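Local coordinates for protein thermotoga maritima TmcAL (Thermotoga maritima, PDB 5Y0T) that belongs to the HIGH nucleotidyl transferase family of the HUP clan and holds adenosine-5'-rp-alpha-thio-triphosphate in a pocket, at residues P30-A35 with G346-S351; R44-V49 with L216-R221; K135-S138 with K144-L147; S259-K264 with K281-C286; V326-T331 with K381-E386. One frame throughout, in Å; residues are numbered along the deposited sequence.

Contact 1 (P30-A35 with G346-S351); sequences PDYTIA and GREILS
A helix-on-sheet contact joins Tyr32 and Ile34 of strand 32-38 to Glu348 and Ile349 of helix 346-356, at one face of the central sheet. The short axes cross at -73° and approach to 9.0 Å, so the helix runs across the strand rather than along it. Ile349 lies over one face of the Tyr32 ring: its CB is 3.7 Å from the ring centroid and 18° off the normal, a CH-pi contact. Its CG1, turned anti to the backbone N, also comes within 4.2 Å of Ile34 CD1, so this one residue covers both strand side chains. At the far end of the ring the contact becomes polar. Tyr32 OH donates to Glu348 OE1 at 2.5 Å, a short bond that uses the anti lone pair of the oxygen. Ring and carboxylate planes stand 89° apart, although OE1 itself lies in the plane of the ring. Lys345 NZ forms a salt bridge to the same OE1, which probably favours the charged carboxylate. On the sheet side, Ile349 rests on Val66 and Ile34 on Leu68 of the parallel neighbouring strand. The steep crossing belongs to this contact; a helix covering a sheet with parallel core strands fits the Rossmann-like alpha/beta fold of the HUP clan.

Contact 2 (R44-V49 with L216-R221); sequences RGEPAV and LMREKR
Glu46 turns its CG beside the backbone N (chi1 -64°) and then runs extended, and Arg218 is likewise stretched from CG to NE, which brings the carboxylate to the edge of the guanidinium, their planes 26° apart. The direct ion pair is long, 4.0 Å from Glu46 OE1 to Arg218 NH2, and two waters bridge the pair. Each donates to Glu46 OE1 at 2.6 Å. Water 2 accepts from Arg218 NH1 at 3.0 Å, whereas water 1 takes only a weak bond from NH2. The strongest partner of Arg218 is Glu251, reached through NH2. Glu46 keeps its other oxygen for a second charge: Arg44 NH2 reaches OE2 at 2.6 Å, with the oxygen in the guanidinium plane. Arg214 also pairs with OE2, which extends the salt-bridge network of Arg44, Glu46 and Arg218. The network ties the loop after strand 32-38 to the C-terminal end of helix 210-218, which is closed by a Schellman motif at Lys220. Beside the charges lies a small apolar patch where Val49 and Met217 meet tip to tip, CG2 to SD at 3.8 Å. Bound adenosine-5'-rp-alpha-thio-triphosphate lies about 9 Å from the Glu46 side chain.

Contact 3 (K135-S138 with K144-L147); sequences KGYS and KYAL
Tyr137 and Tyr145 share no polar bond, and their meeting is purely aromatic; a salt bridge from Lys144 NZ to Glu165 OE2 leads away from the pair. Tyr145 points its CE2 corner at the face of Tyr137, 3.5 Å above the ring plane and over the centre. From there CE2 is nearly equidistant from all six ring carbons of Tyr137, while Tyr145 CD2 is 3.7 Å from Tyr137 CD2. The centroids are 4.8 Å apart and the planes meet at 68°, a T-shaped pair in which Tyr145 supplies the edge and Tyr137 the face. Both rings leave the main chain with CG beside the backbone N and anti to the carbonyl carbon (chi1 -73° in Tyr137), and the two side chains cross at about a right angle. The pair spans a short helix-loop-helix connection. Helix 123-134 is ended by a Schellman motif, with Gly136 supplying the positive phi, and Ser138 stands at the N-cap of helix 139-153. Tyr145 thus reaches back from the second turn of the new helix to the loop that precedes it. Glu132, in the last turn of the earlier helix, touches both tyrosines. The contact lies at the surface, and Tyr137 is the more exposed ring.

Contact 4 (S259-K264 with K281-C286); sequences SFFRLK and KRFHVC
Phe261 and Phe283 form the tight, buried half of this contact; the looser half is where the partly exposed His284 meets the backbone carbonyl of the buried Lys264. In the first half, the edge of Phe283 is directed at the face of Phe261 in an edge-to-face pair whose planes stand at 55°. The centroids are 5.3 Å apart. Phe283 CE2 makes the touch, 3.9 Å from Phe261 CE2 and displaced toward the rim of that ring rather than over its middle. Phe283 reaches this place with chi1 at -100°, well away from a staggered value. In the second half the approach is one of a ring edge to a carbonyl: Lys264 O lies 3.5 Å from His284 CD2, near the imidazole plane. His284 gets there with CG anti to its backbone N, and Lys264 O also accepts a hydrogen bond from Arg288 NH2. The type I turn from Phe261 to Lys264 supplies one partner to each half. Phe275 and Phe296 extend the aromatic cluster around Phe283, and Cys286 fastens helix 279-289 to helix 293-300 by its disulfide with Cys299. Helix 307-318 packs against both phenylalanines, while Phe260 and Leu263 meet the second subunit.

Contact 5 (V326-T331 with K381-E386); sequences VEKSNT and KQLFLE
Leu383, two residues into helix 381-399, is what meets Lys328 and Ser329 of helix 323-332. It carries its CG anti to the backbone N (chi1 -174°), an orientation that sends both methyls toward the other helix. CD1 approaches Ser329 OG to 3.7 Å and Lys328 CB to 4.1 Å, while CD2 lies 3.9 Å from Lys328 O, so the leucine tip straddles two successive residues. No hydrogen bond joins the two segments. Ser329 OG is satisfied within its own helix by Phe325 O, with Gln387 as a weak second partner. Asp380 makes the polar link: its OD1 accepts from Leu383 N and its OD2 forms a salt bridge with Lys328 NZ, whose chain bends at chi3. One carboxylate therefore reaches both helices at the start of the second. Farther along, Phe384 turns to Tyr336, with which it forms an edge-to-face pair, and Glu386 rests on Phe325. Glu386 OE1 remains 6.2 Å from Lys328 NZ, too far for an ion pair. Helix 323-332 packs against helix 381-399 and, through Val326, Ser329 and Asn330, against helix 72-75, and helix 368-374 packs against Phe384 and Leu385.

The five contacts touch one another nowhere; along the chain they are nested, in series or, for contacts 1 and 5, crossed. Contact 1 encloses contacts 2, 3 and 4, and contact 3 is also nested within contact 2. Adenosine-5'-rp-alpha-thio-triphosphate is nearer contact 2 than contact 1: the side chain of Glu46 in contact 2 is about 9 Å from it and that of Ile34 in contact 1 about 13 Å. Contacts 1 and 4 are 45 Å apart between centres, on opposite sides of the chain's centre. Contacts 2 and 4 approach most closely, about 10 Å between nearest atoms. Contact 4 alone has the second subunit against its segments, whereas contact 3 is a surface pairing.

Contact 1 (P30-A35 with G346-S351)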
# COMPACT_ATOMS: atom_id res chain seq x y z
N PRO A 30 -11.11 -17.77 40.85
CA PRO A 30 -11.49 -18.68 39.77
C PRO A 30 -10.64 -19.95 39.77
O PRO A 30 -9.53 -19.98 40.33
CB PRO A 30 -11.24 -17.85 38.51
CG PRO A 30 -10.03 -17.00 38.89
CD PRO A 30 -10.17 -16.73 40.40
N ASP A 31 -11.17 -21.00 39.15
CA ASP A 31 -10.42 -22.23 38.94
C ASP A 31 -9.41 -22.03 37.80
O ASP A 31 -8.33 -22.60 37.81
CB ASP A 31 -11.37 -23.39 38.65
CG ASP A 31 -12.29 -23.70 39.83
OD1 ASP A 31 -13.49 -23.35 39.79
OD2 ASP A 31 -11.78 -24.25 40.81
N TYR A 32 -9.78 -21.19 36.83
CA TYR A 32 -8.93 -20.87 35.68
C TYR A 32 -9.12 -19.42 35.28
O TYR A 32 -10.16 -18.83 35.55
CB TYR A 32 -9.25 -21.76 34.47
CG TYR A 32 -9.17 -23.24 34.76
CD1 TYR A 32 -7.96 -23.94 34.62
CD2 TYR A 32 -10.30 -23.94 35.18
CE1 TYR A 32 -7.89 -25.29 34.89
CE2 TYR A 32 -10.23 -25.29 35.46
CZ TYR A 32 -9.02 -25.96 35.31
OH TYR A 32 -8.96 -27.29 35.59
N THR A 33 -8.12 -18.86 34.60
CA THR A 33 -8.17 -17.51 34.08
C THR A 33 -7.87 -17.51 32.58
O THR A 33 -6.87 -18.07 32.14
CB THR A 33 -7.16 -16.60 34.80
OG1 THR A 33 -7.50 -16.54 36.19
CG2 THR A 33 -7.16 -15.19 34.22
N ILE A 34 -8.76 -16.90 31.81
CA ILE A 34 -8.64 -16.83 30.37
C ILE A 34 -8.57 -15.37 29.95
O ILE A 34 -9.38 -14.56 30.40
CB ILE A 34 -9.85 -17.51 29.70
CG1 ILE A 34 -9.86 -19.01 30.02
CG2 ILE A 34 -9.82 -17.27 28.19
CD1 ILE A 34 -11.15 -19.70 29.56
N ALA A 35 -7.59 -15.03 29.12
CA ALA A 35 -7.49 -13.65 28.61
C ALA A 35 -7.82 -13.62 27.13
O ALA A 35 -7.41 -14.51 26.40
CB ALA A 35 -6.10 -13.09 28.85
N GLY A 346 -3.56 -24.86 31.99
CA GLY A 346 -4.52 -24.40 31.01
C GLY A 346 -5.14 -25.49 30.15
O GLY A 346 -6.28 -25.34 29.68
N ARG A 347 -4.40 -26.58 29.92
CA ARG A 347 -4.91 -27.73 29.17
C ARG A 347 -6.29 -28.18 29.63
O ARG A 347 -7.15 -28.54 28.82
CB ARG A 347 -3.99 -28.95 29.30
CG ARG A 347 -2.66 -28.88 28.56
CD ARG A 347 -1.86 -30.15 28.92
NE ARG A 347 -0.64 -30.29 28.14
CZ ARG A 347 0.38 -31.07 28.50
NH1 ARG A 347 0.32 -31.77 29.64
NH2 ARG A 347 1.46 -31.16 27.72
N GLU A 348 -6.46 -28.21 30.95
CA GLU A 348 -7.68 -28.69 31.57
C GLU A 348 -8.88 -27.85 31.14
O GLU A 348 -9.93 -28.41 30.81
CB GLU A 348 -7.54 -28.69 33.10
CG GLU A 348 -6.40 -29.57 33.61
CD GLU A 348 -6.04 -29.30 35.07
OE1 GLU A 348 -6.75 -28.51 35.73
OE2 GLU A 348 -5.03 -29.87 35.54
N ILE A 349 -8.74 -26.53 31.14
CA ILE A 349 -9.90 -25.69 30.79
C ILE A 349 -10.04 -25.64 29.27
O ILE A 349 -11.15 -25.56 28.75
CB ILE A 349 -9.81 -24.24 31.40
CG1 ILE A 349 -11.15 -23.50 31.23
CG2 ILE A 349 -8.68 -23.42 30.78
CD1 ILE A 349 -12.34 -24.22 31.88
N LEU A 350 -8.94 -25.77 28.55
CA LEU A 350 -9.03 -25.80 27.09
C LEU A 350 -9.77 -27.06 26.63
O LEU A 350 -10.58 -27.03 25.71
CB LEU A 350 -7.65 -25.72 26.46
CG LEU A 350 -7.63 -25.71 24.93
CD1 LEU A 350 -8.51 -24.58 24.39
CD2 LEU A 350 -6.19 -25.57 24.43
N SER A 351 -9.52 -28.17 27.32
CA SER A 351 -10.20 -29.40 27.03
C SER A 351 -11.73 -29.27 27.23
O SER A 351 -12.54 -29.76 26.43
CB SER A 351 -9.62 -30.53 27.89
OG SER A 351 -10.35 -31.73 27.70

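Contact 2 (R44-V49 with L216-R221)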
# COMPACT_ATOMS: atom_id res chain seq x y z
N ARG A 44 -5.94 1.82 20.18
CA ARG A 44 -5.59 3.22 19.91
C ARG A 44 -5.09 3.46 18.48
O ARG A 44 -4.71 4.58 18.14
CB ARG A 44 -4.51 3.70 20.89
CG ARG A 44 -4.97 3.94 22.32
CD ARG A 44 -3.76 4.07 23.26
NE ARG A 44 -2.63 4.76 22.64
CZ ARG A 44 -2.32 6.04 22.86
NH1 ARG A 44 -3.04 6.77 23.69
NH2 ARG A 44 -1.27 6.59 22.25
N GLY A 45 -5.02 2.41 17.67
CA GLY A 45 -4.51 2.52 16.32
C GLY A 45 -2.98 2.48 16.22
O GLY A 45 -2.40 3.02 15.29
N GLU A 46 -2.33 1.85 17.19
CA GLU A 46 -0.87 1.73 17.17
C GLU A 46 -0.51 0.26 17.07
O GLU A 46 -1.33 -0.59 17.40
CB GLU A 46 -0.26 2.32 18.44
CG GLU A 46 -0.47 3.82 18.61
CD GLU A 46 0.41 4.39 19.71
OE1 GLU A 46 1.64 4.49 19.49
OE2 GLU A 46 -0.14 4.74 20.78
N PRO A 47 0.71 -0.04 16.60
CA PRO A 47 1.19 -1.42 16.70
C PRO A 47 1.52 -1.75 18.14
O PRO A 47 1.88 -0.85 18.90
CB PRO A 47 2.45 -1.44 15.84
CG PRO A 47 2.95 -0.00 15.90
CD PRO A 47 1.71 0.86 16.00
N ALA A 48 1.43 -3.03 18.50
CA ALA A 48 1.93 -3.47 19.79
C ALA A 48 3.44 -3.31 19.75
O ALA A 48 4.08 -3.46 18.69
CB ALA A 48 1.53 -4.90 20.05
N VAL A 49 4.03 -2.95 20.88
CA VAL A 49 5.44 -2.62 20.85
C VAL A 49 6.30 -3.89 20.66
O VAL A 49 7.40 -3.83 20.11
CB VAL A 49 5.85 -1.82 22.11
CG1 VAL A 49 5.78 -2.69 23.39
CG2 VAL A 49 7.23 -1.20 21.90
N LEU A 216 9.04 5.92 27.24
CA LEU A 216 10.31 5.68 27.92
C LEU A 216 11.22 4.81 27.04
O LEU A 216 12.42 5.06 26.97
CB LEU A 216 10.09 5.01 29.28
CG LEU A 216 9.49 5.86 30.40
CD1 LEU A 216 9.18 4.99 31.60
CD2 LEU A 216 10.41 7.02 30.79
N MET A 217 10.66 3.80 26.39
CA MET A 217 11.45 2.99 25.45
C MET A 217 12.04 3.85 24.32
O MET A 217 13.23 3.74 24.04
CB MET A 217 10.61 1.87 24.86
CG MET A 217 10.16 0.83 25.90
SD MET A 217 9.22 -0.45 25.07
CE MET A 217 8.16 -1.03 26.39
N ARG A 218 11.21 4.68 23.69
CA ARG A 218 11.68 5.62 22.65
C ARG A 218 12.88 6.45 23.10
O ARG A 218 13.82 6.66 22.33
CB ARG A 218 10.56 6.59 22.23
CG ARG A 218 9.42 5.95 21.44
CD ARG A 218 8.36 6.99 21.08
NE ARG A 218 7.42 6.48 20.08
CZ ARG A 218 6.25 5.89 20.35
NH1 ARG A 218 5.86 5.76 21.61
NH2 ARG A 218 5.47 5.45 19.37
N GLU A 219 12.83 6.91 24.34
CA GLU A 219 13.89 7.75 24.89
C GLU A 219 15.03 6.91 25.44
O GLU A 219 15.98 7.44 26.03
CB GLU A 219 13.34 8.65 25.99
CG GLU A 219 12.29 9.63 25.51
CD GLU A 219 11.78 10.50 26.63
OE1 GLU A 219 12.57 10.86 27.53
OE2 GLU A 219 10.57 10.83 26.62
N LYS A 220 14.90 5.60 25.28
CA LYS A 220 15.89 4.65 25.76
C LYS A 220 16.17 4.81 27.25
O LYS A 220 17.32 4.70 27.68
CB LYS A 220 17.19 4.78 24.95
CG LYS A 220 17.05 4.25 23.53
CD LYS A 220 17.76 5.13 22.52
CE LYS A 220 17.57 4.59 21.11
NZ LYS A 220 18.19 3.24 20.95
N ARG A 221 15.13 5.04 28.04
CA ARG A 221 15.36 5.08 29.47
C ARG A 221 14.96 3.72 30.00
O ARG A 221 13.86 3.53 30.53
CB ARG A 221 14.52 6.20 30.10
CG ARG A 221 14.85 7.60 29.58
CD ARG A 221 13.67 8.57 29.72
NE ARG A 221 13.35 8.93 31.10
CZ ARG A 221 12.38 9.78 31.46
NH1 ARG A 221 11.63 10.38 30.54
NH2 ARG A 221 12.17 10.04 32.74
O HOH W 1 3.65 3.08 18.77
O HOH W 2 2.96 4.83 21.72

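Contact 3 (K135-S138 with K144-L147)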
# COMPACT_ATOMS: atom_id res chain seq x y z
N LYS A 135 -28.38 18.36 17.27
CA LYS A 135 -27.67 19.58 17.66
C LYS A 135 -26.22 19.59 17.17
O LYS A 135 -25.52 20.61 17.26
CB LYS A 135 -27.69 19.74 19.19
CG LYS A 135 -28.76 20.69 19.69
CD LYS A 135 -28.54 21.11 21.13
CE LYS A 135 -29.09 20.09 22.10
NZ LYS A 135 -29.12 20.62 23.49
N GLY A 136 -25.75 18.45 16.67
CA GLY A 136 -24.43 18.36 16.09
C GLY A 136 -23.35 17.78 16.98
O GLY A 136 -22.18 17.75 16.59
N TYR A 137 -23.71 17.33 18.18
CA TYR A 137 -22.72 16.72 19.06
C TYR A 137 -22.31 15.35 18.51
O TYR A 137 -23.10 14.68 17.85
CB TYR A 137 -23.26 16.59 20.49
CG TYR A 137 -23.37 17.90 21.25
CD1 TYR A 137 -22.24 18.67 21.49
CD2 TYR A 137 -24.58 18.34 21.74
CE1 TYR A 137 -22.33 19.87 22.19
CE2 TYR A 137 -24.68 19.53 22.45
CZ TYR A 137 -23.55 20.29 22.67
OH TYR A 137 -23.65 21.47 23.36
N SER A 138 -21.07 14.95 18.79
CA SER A 138 -20.60 13.61 18.47
C SER A 138 -21.35 12.56 19.29
O SER A 138 -21.87 12.88 20.36
CB SER A 138 -19.10 13.49 18.72
OG SER A 138 -18.83 13.49 20.11
N LYS A 144 -23.84 10.98 26.28
CA LYS A 144 -23.57 11.49 27.62
C LYS A 144 -24.66 12.47 28.06
O LYS A 144 -25.25 12.32 29.14
CB LYS A 144 -22.20 12.16 27.68
CG LYS A 144 -21.80 12.64 29.08
CD LYS A 144 -20.36 13.17 29.13
CE LYS A 144 -20.17 14.38 28.23
NZ LYS A 144 -18.80 14.98 28.39
N TYR A 145 -24.92 13.47 27.23
CA TYR A 145 -25.92 14.49 27.53
C TYR A 145 -27.31 13.87 27.63
O TYR A 145 -28.11 14.26 28.49
CB TYR A 145 -25.90 15.59 26.46
CG TYR A 145 -24.57 16.28 26.32
CD1 TYR A 145 -23.75 16.49 27.43
CD2 TYR A 145 -24.12 16.71 25.08
CE1 TYR A 145 -22.52 17.11 27.30
CE2 TYR A 145 -22.89 17.33 24.95
CZ TYR A 145 -22.10 17.53 26.06
OH TYR A 145 -20.88 18.16 25.93
N ALA A 146 -27.58 12.90 26.77
CA ALA A 146 -28.89 12.24 26.77
C ALA A 146 -29.10 11.45 28.06
O ALA A 146 -30.19 11.46 28.64
CB ALA A 146 -29.03 11.35 25.56
N LEU A 147 -28.04 10.78 28.50
CA LEU A 147 -28.10 10.02 29.75
C LEU A 147 -28.30 10.96 30.93
O LEU A 147 -29.10 10.68 31.83
CB LEU A 147 -26.83 9.19 29.94
CG LEU A 147 -26.72 7.96 29.03
CD1 LEU A 147 -25.32 7.36 29.11
CD2 LEU A 147 -27.75 6.91 29.42

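Contact 4 (S259-K264 with K281-C286)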
# COMPACT_ATOMS: atom_id res chain seq x y z
N SER A 259 2.41 7.00 2.34
CA SER A 259 2.62 6.68 0.93
C SER A 259 1.42 5.90 0.37
O SER A 259 0.98 6.13 -0.75
CB SER A 259 3.91 5.87 0.74
OG SER A 259 5.05 6.65 1.06
N PHE A 260 0.91 4.97 1.16
CA PHE A 260 -0.24 4.18 0.77
C PHE A 260 -1.47 5.09 0.52
O PHE A 260 -2.18 4.93 -0.48
CB PHE A 260 -0.51 3.12 1.86
CG PHE A 260 -1.69 2.22 1.58
CD1 PHE A 260 -2.97 2.61 1.96
CD2 PHE A 260 -1.52 0.99 0.98
CE1 PHE A 260 -4.06 1.79 1.71
CE2 PHE A 260 -2.61 0.16 0.72
CZ PHE A 260 -3.89 0.57 1.09
N PHE A 261 -1.69 6.09 1.37
CA PHE A 261 -2.84 6.98 1.18
C PHE A 261 -2.73 7.82 -0.09
O PHE A 261 -3.74 8.23 -0.65
CB PHE A 261 -3.04 7.91 2.39
CG PHE A 261 -3.22 7.16 3.68
CD1 PHE A 261 -3.72 5.87 3.68
CD2 PHE A 261 -2.84 7.73 4.89
CE1 PHE A 261 -3.86 5.15 4.86
CE2 PHE A 261 -2.97 7.02 6.07
CZ PHE A 261 -3.48 5.73 6.06
N ARG A 262 -1.51 8.07 -0.57
CA ARG A 262 -1.33 8.80 -1.82
C ARG A 262 -1.68 7.95 -3.04
O ARG A 262 -1.71 8.45 -4.17
CB ARG A 262 0.10 9.31 -1.97
CG ARG A 262 0.48 10.38 -0.97
CD ARG A 262 1.85 10.96 -1.28
NE ARG A 262 2.15 12.09 -0.42
CZ ARG A 262 3.19 12.89 -0.55
NH1 ARG A 262 4.06 12.70 -1.54
NH2 ARG A 262 3.36 13.91 0.29
N LEU A 263 -1.92 6.67 -2.82
CA LEU A 263 -2.28 5.76 -3.89
C LEU A 263 -3.80 5.69 -4.05
O LEU A 263 -4.30 5.13 -5.03
CB LEU A 263 -1.70 4.36 -3.61
CG LEU A 263 -0.17 4.28 -3.53
CD1 LEU A 263 0.31 2.85 -3.15
CD2 LEU A 263 0.45 4.74 -4.85
N LYS A 264 -4.52 6.28 -3.10
CA LYS A 264 -5.97 6.09 -3.01
C LYS A 264 -6.74 7.37 -3.21
O LYS A 264 -6.29 8.44 -2.81
CB LYS A 264 -6.34 5.49 -1.64
CG LYS A 264 -5.67 4.16 -1.34
CD LYS A 264 -6.05 3.12 -2.36
CE LYS A 264 -5.45 1.77 -2.01
NZ LYS A 264 -6.16 0.67 -2.73
N LYS A 281 -12.22 13.32 2.54
CA LYS A 281 -11.52 14.45 1.92
C LYS A 281 -10.30 14.84 2.73
O LYS A 281 -9.26 15.17 2.17
CB LYS A 281 -12.46 15.66 1.75
CG LYS A 281 -11.82 16.84 1.03
CD LYS A 281 -12.83 17.96 0.75
CE LYS A 281 -12.23 19.08 -0.09
NZ LYS A 281 -13.22 20.18 -0.35
N ARG A 282 -10.41 14.79 4.06
CA ARG A 282 -9.27 15.15 4.91
C ARG A 282 -8.12 14.15 4.73
O ARG A 282 -6.96 14.55 4.64
CB ARG A 282 -9.71 15.23 6.38
CG ARG A 282 -10.73 16.36 6.63
CD ARG A 282 -11.11 16.48 8.10
NE ARG A 282 -10.04 17.08 8.88
CZ ARG A 282 -9.92 18.38 9.10
NH1 ARG A 282 -10.82 19.23 8.60
NH2 ARG A 282 -8.91 18.84 9.82
N PHE A 283 -8.43 12.86 4.68
CA PHE A 283 -7.39 11.86 4.42
C PHE A 283 -6.76 12.11 3.05
O PHE A 283 -5.54 12.09 2.92
CB PHE A 283 -7.95 10.42 4.48
CG PHE A 283 -7.68 9.71 5.78
CD1 PHE A 283 -8.17 10.21 6.97
CD2 PHE A 283 -6.94 8.52 5.80
CE1 PHE A 283 -7.94 9.55 8.17
CE2 PHE A 283 -6.71 7.85 7.00
CZ PHE A 283 -7.20 8.36 8.19
N HIS A 284 -7.59 12.36 2.05
CA HIS A 284 -7.12 12.53 0.68
C HIS A 284 -6.20 13.74 0.53
O HIS A 284 -5.11 13.64 -0.05
CB HIS A 284 -8.30 12.65 -0.27
CG HIS A 284 -7.91 12.64 -1.72
ND1 HIS A 284 -7.72 13.79 -2.45
CD2 HIS A 284 -7.67 11.61 -2.57
CE1 HIS A 284 -7.39 13.48 -3.69
NE2 HIS A 284 -7.36 12.16 -3.79
N VAL A 285 -6.64 14.88 1.06
CA VAL A 285 -5.89 16.12 0.96
C VAL A 285 -4.64 16.09 1.83
O VAL A 285 -3.56 16.43 1.36
CB VAL A 285 -6.77 17.34 1.35
CG1 VAL A 285 -5.96 18.63 1.28
CG2 VAL A 285 -7.98 17.43 0.44
N CYS A 286 -4.77 15.67 3.09
CA CYS A 286 -3.62 15.69 3.99
C CYS A 286 -2.52 14.73 3.56
O CYS A 286 -1.34 15.00 3.78
CB CYS A 286 -4.06 15.36 5.43
SG CYS A 286 -5.04 16.70 6.17

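Contact 5 (V326-T331 with K381-E386)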
# COMPACT_ATOMS: atom_id res chain seq x y z
N VAL A 326 -17.27 -4.84 8.55
CA VAL A 326 -17.37 -4.46 9.97
C VAL A 326 -18.83 -4.56 10.45
O VAL A 326 -19.10 -4.97 11.58
CB VAL A 326 -16.81 -3.04 10.24
CG1 VAL A 326 -17.04 -2.64 11.68
CG2 VAL A 326 -15.34 -3.00 9.93
N GLU A 327 -19.77 -4.21 9.58
CA GLU A 327 -21.18 -4.31 9.93
C GLU A 327 -21.56 -5.76 10.25
O GLU A 327 -22.23 -6.03 11.25
CB GLU A 327 -22.07 -3.77 8.81
CG GLU A 327 -23.56 -3.95 9.08
CD GLU A 327 -24.05 -3.10 10.23
OE1 GLU A 327 -23.37 -2.11 10.57
OE2 GLU A 327 -25.12 -3.42 10.80
N LYS A 328 -21.14 -6.69 9.41
CA LYS A 328 -21.39 -8.10 9.67
C LYS A 328 -20.65 -8.59 10.92
O LYS A 328 -21.20 -9.37 11.71
CB LYS A 328 -20.98 -8.95 8.47
CG LYS A 328 -21.95 -8.90 7.30
CD LYS A 328 -21.60 -9.96 6.25
CE LYS A 328 -21.73 -11.37 6.82
NZ LYS A 328 -21.48 -12.44 5.80
N SER A 329 -19.41 -8.15 11.10
CA SER A 329 -18.66 -8.56 12.28
C SER A 329 -19.31 -8.03 13.56
O SER A 329 -19.30 -8.71 14.59
CB SER A 329 -17.20 -8.08 12.21
OG SER A 329 -16.54 -8.61 11.07
N ASN A 330 -19.90 -6.84 13.50
CA ASN A 330 -20.49 -6.24 14.70
C ASN A 330 -21.92 -6.72 14.98
O ASN A 330 -22.53 -6.36 15.98
CB ASN A 330 -20.47 -4.71 14.58
CG ASN A 330 -19.10 -4.14 14.87
OD1 ASN A 330 -18.21 -4.87 15.33
ND2 ASN A 330 -18.91 -2.84 14.63
N THR A 331 -22.43 -7.53 14.06
CA THR A 331 -23.74 -8.17 14.17
C THR A 331 -23.57 -9.64 14.57
O THR A 331 -24.10 -10.09 15.58
CB THR A 331 -24.52 -8.07 12.84
OG1 THR A 331 -24.70 -6.70 12.49
CG2 THR A 331 -25.90 -8.72 12.98
N LYS A 381 -19.37 -18.78 7.06
CA LYS A 381 -18.10 -19.26 6.52
C LYS A 381 -17.31 -18.14 5.86
O LYS A 381 -16.11 -17.99 6.10
CB LYS A 381 -18.33 -20.41 5.52
CG LYS A 381 -18.74 -21.71 6.21
CD LYS A 381 -18.51 -22.90 5.29
CE LYS A 381 -18.50 -24.22 6.06
NZ LYS A 381 -19.85 -24.59 6.54
N GLN A 382 -17.99 -17.33 5.05
CA GLN A 382 -17.28 -16.25 4.38
C GLN A 382 -16.75 -15.23 5.40
O GLN A 382 -15.63 -14.76 5.28
CB GLN A 382 -18.18 -15.56 3.34
CG GLN A 382 -17.40 -14.69 2.34
CD GLN A 382 -16.06 -15.31 1.91
OE1 GLN A 382 -14.99 -14.70 2.10
NE2 GLN A 382 -16.11 -16.52 1.33
N LEU A 383 -17.55 -14.92 6.42
CA LEU A 383 -17.11 -13.98 7.45
C LEU A 383 -15.90 -14.52 8.24
O LEU A 383 -14.92 -13.80 8.51
CB LEU A 383 -18.26 -13.67 8.41
CG LEU A 383 -17.97 -12.58 9.45
CD1 LEU A 383 -17.58 -11.27 8.77
CD2 LEU A 383 -19.21 -12.40 10.31
N PHE A 384 -15.98 -15.80 8.58
CA PHE A 384 -14.88 -16.50 9.24
C PHE A 384 -13.60 -16.32 8.41
O PHE A 384 -12.58 -15.89 8.93
CB PHE A 384 -15.25 -17.99 9.40
CG PHE A 384 -14.21 -18.86 10.10
CD1 PHE A 384 -12.95 -19.07 9.54
CD2 PHE A 384 -14.54 -19.55 11.26
CE1 PHE A 384 -12.03 -19.91 10.16
CE2 PHE A 384 -13.63 -20.40 11.87
CZ PHE A 384 -12.37 -20.58 11.33
N LEU A 385 -13.67 -16.64 7.12
CA LEU A 385 -12.50 -16.53 6.26
C LEU A 385 -11.99 -15.09 6.17
O LEU A 385 -10.78 -14.87 6.23
CB LEU A 385 -12.81 -17.07 4.85
CG LEU A 385 -13.02 -18.59 4.80
CD1 LEU A 385 -13.48 -19.04 3.39
CD2 LEU A 385 -11.77 -19.34 5.22
N GLU A 386 -12.90 -14.12 6.03
CA GLU A 386 -12.49 -12.70 5.99
C GLU A 386 -11.86 -12.24 7.30
O GLU A 386 -10.84 -11.55 7.29
CB GLU A 386 -13.69 -11.80 5.63
CG GLU A 386 -14.17 -12.07 4.20
CD GLU A 386 -15.31 -11.17 3.75
OE1 GLU A 386 -15.75 -10.30 4.52
OE2 GLU A 386 -15.78 -11.36 2.61